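PDB 4E8H: glutathione S-transferase from Bombyx mori, which probably catalyses the conjugation of glutathione to electrophilic substrates, working as a homodimer that binds glutathione in each subunit's thioredoxin-like domain. Local coordinates for residues Q101-D106 with T159-T164. Numbering follows the deposited sequence.
Sequences QRLNFD and TVADIT
D106 and T164 face each other with matching torsions: CG of D106 stands anti to its backbone N (chi1 -173°), and OG1 of T164 is likewise anti to its own backbone N, which sends carboxylate and hydroxyl tip to tip between two neighbouring helices. The setting is the all-helical C-terminal domain of a glutathione transferase, where a capping box starts helix 160-174 beside the long helix 93-124. T159, the N-cap, forms this box with D162: T159 N donates to D162 OD2 at 2.8 Å. Separately, T159 OG1 accepts a weak bond from A161 N.

The two segments run nearly parallel, 17° apart, with their axes 9.2 Å from each other. At this spacing A161 turns its methyl toward the partner helix and meets CB of R102 at 3.8 Å, before the arginine chain bends at chi2 and leads its guanidinium away to V153 O and the ring of F146. The two methyls of L103 take different partners: CD1 reaches CG2 of V160, whereas CD2 lies against CA of A161 and packs on CG2 of T164, 3.7 Å away.

Beyond this apolar layer the contact turns polar, although it remains buried. T164 OG1 donates to D106 OD2 at 2.6 Å, approaching on the syn side but 28° out of the carboxylate plane. The same oxygen forms a salt bridge with R72, a glutathione-binding residue of helix 71-82; D106 is thus a second-shell partner of the ligand site, and the arginine's positive charge would be expected to favour the ionised carboxylate. The other carboxylate oxygen is held through water: one molecule donates both to D106 OD1 and to the backbone O of T164, each at 2.7 Å.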
loop_
_atom_site.group_PDB
_atom_site.type_symbol
_atom_site.label_atom_id
_atom_site.label_comp_id
_atom_site.label_asym_id
_atom_site.label_seq_id
_atom_site.Cartn_x
_atom_site.Cartn_y
_atom_site.Cartn_z
ATOM N N GLN B 101 -2.385 0.251 8.236
ATOM C CA GLN B 101 -3.091 1.437 7.750
ATOM C C GLN B 101 -2.123 2.593 7.475
ATOM O O GLN B 101 -2.261 3.287 6.464
ATOM C CB GLN B 101 -4.207 1.861 8.713
ATOM C CG GLN B 101 -4.943 3.146 8.312
ATOM C CD GLN B 101 -4.277 4.400 8.856
ATOM O OE1 GLN B 101 -3.878 4.448 10.019
ATOM N NE2 GLN B 101 -4.160 5.425 8.016
ATOM N N ARG B 102 -1.155 2.794 8.369
ATOM C CA ARG B 102 -0.162 3.856 8.198
ATOM C C ARG B 102 0.724 3.597 6.976
ATOM O O ARG B 102 1.081 4.534 6.259
ATOM C CB ARG B 102 0.688 4.045 9.463
ATOM C CG ARG B 102 -0.097 4.371 10.744
ATOM C CD ARG B 102 -0.821 5.719 10.681
ATOM N NE ARG B 102 -1.130 6.225 12.019
ATOM C CZ ARG B 102 -2.351 6.451 12.499
ATOM N NH1 ARG B 102 -3.430 6.238 11.756
ATOM N NH2 ARG B 102 -2.490 6.912 13.736
ATOM N N LEU B 103 1.058 2.326 6.738
ATOM C CA LEU B 103 1.823 1.926 5.553
ATOM C C LEU B 103 1.044 2.154 4.253
ATOM O O LEU B 103 1.611 2.630 3.268
ATOM C CB LEU B 103 2.288 0.466 5.661
ATOM C CG LEU B 103 3.418 0.159 6.653
ATOM C CD1 LEU B 103 3.550 -1.342 6.879
ATOM C CD2 LEU B 103 4.748 0.754 6.196
ATOM N N ASN B 104 -0.245 1.815 4.262
ATOM C CA ASN B 104 -1.141 2.117 3.143
ATOM C C ASN B 104 -1.363 3.624 2.972
ATOM O O ASN B 104 -1.452 4.117 1.843
ATOM C CB ASN B 104 -2.476 1.375 3.283
ATOM C CG ASN B 104 -2.399 -0.079 2.824
ATOM O OD1 ASN B 104 -3.199 -0.521 2.000
ATOM N ND2 ASN B 104 -1.436 -0.825 3.357
ATOM N N PHE B 105 -1.447 4.347 4.091
ATOM C CA PHE B 105 -1.473 5.813 4.071
ATOM C C PHE B 105 -0.228 6.348 3.369
ATOM O O PHE B 105 -0.325 7.195 2.483
ATOM C CB PHE B 105 -1.569 6.378 5.496
ATOM C CG PHE B 105 -1.407 7.879 5.580
ATOM C CD1 PHE B 105 -2.457 8.731 5.247
ATOM C CD2 PHE B 105 -0.205 8.437 6.011
ATOM C CE1 PHE B 105 -2.308 10.116 5.329
ATOM C CE2 PHE B 105 -0.046 9.821 6.098
ATOM C CZ PHE B 105 -1.099 10.661 5.758
ATOM N N ASP B 106 0.936 5.840 3.767
ATOM C CA ASP B 106 2.200 6.279 3.192
ATOM C C ASP B 106 2.237 6.037 1.683
ATOM O O ASP B 106 2.538 6.952 0.921
ATOM C CB ASP B 106 3.385 5.600 3.887
ATOM C CG ASP B 106 4.730 6.146 3.427
ATOM O OD1 ASP B 106 4.904 7.386 3.404
ATOM O OD2 ASP B 106 5.616 5.332 3.095
ATOM N N THR B 159 7.908 2.107 14.610
ATOM C CA THR B 159 7.620 0.962 13.743
ATOM C C THR B 159 8.154 1.202 12.329
ATOM O O THR B 159 8.696 2.273 12.040
ATOM C CB THR B 159 6.099 0.643 13.689
ATOM O OG1 THR B 159 5.382 1.765 13.159
ATOM C CG2 THR B 159 5.560 0.301 15.077
ATOM N N VAL B 160 8.007 0.206 11.455
ATOM C CA VAL B 160 8.380 0.357 10.042
ATOM C C VAL B 160 7.635 1.523 9.384
ATOM O O VAL B 160 8.148 2.144 8.449
ATOM C CB VAL B 160 8.173 -0.948 9.219
ATOM C CG1 VAL B 160 9.171 -2.017 9.647
ATOM C CG2 VAL B 160 6.735 -1.465 9.336
ATOM N N ALA B 161 6.437 1.820 9.890
ATOM C CA ALA B 161 5.639 2.940 9.402
ATOM C C ALA B 161 6.341 4.286 9.604
ATOM O O ALA B 161 6.355 5.112 8.692
ATOM C CB ALA B 161 4.259 2.937 10.041
ATOM N N ASP B 162 6.932 4.496 10.784
ATOM C CA ASP B 162 7.737 5.699 11.053
ATOM C C ASP B 162 8.938 5.804 10.120
ATOM O O ASP B 162 9.269 6.893 9.653
ATOM C CB ASP B 162 8.247 5.716 12.496
ATOM C CG ASP B 162 7.130 5.708 13.509
ATOM O OD1 ASP B 162 6.541 6.780 13.762
ATOM O OD2 ASP B 162 6.846 4.626 14.059
ATOM N N ILE B 163 9.585 4.669 9.862
ATOM C CA ILE B 163 10.797 4.630 9.045
ATOM C C ILE B 163 10.533 5.047 7.589
ATOM O O ILE B 163 11.291 5.845 7.033
ATOM C CB ILE B 163 11.526 3.251 9.142
ATOM C CG1 ILE B 163 11.915 2.953 10.601
ATOM C CG2 ILE B 163 12.757 3.214 8.227
ATOM C CD1 ILE B 163 12.609 1.604 10.825
ATOM N N THR B 164 9.463 4.538 6.977
ATOM C CA THR B 164 9.154 4.906 5.586
ATOM C C THR B 164 8.593 6.328 5.443
ATOM O O THR B 164 8.931 7.040 4.493
ATOM C CB THR B 164 8.254 3.860 4.860
ATOM O OG1 THR B 164 7.961 4.317 3.532
ATOM C CG2 THR B 164 6.953 3.616 5.617
HETATM O O HOH W 1 7.341 7.983 2.543
#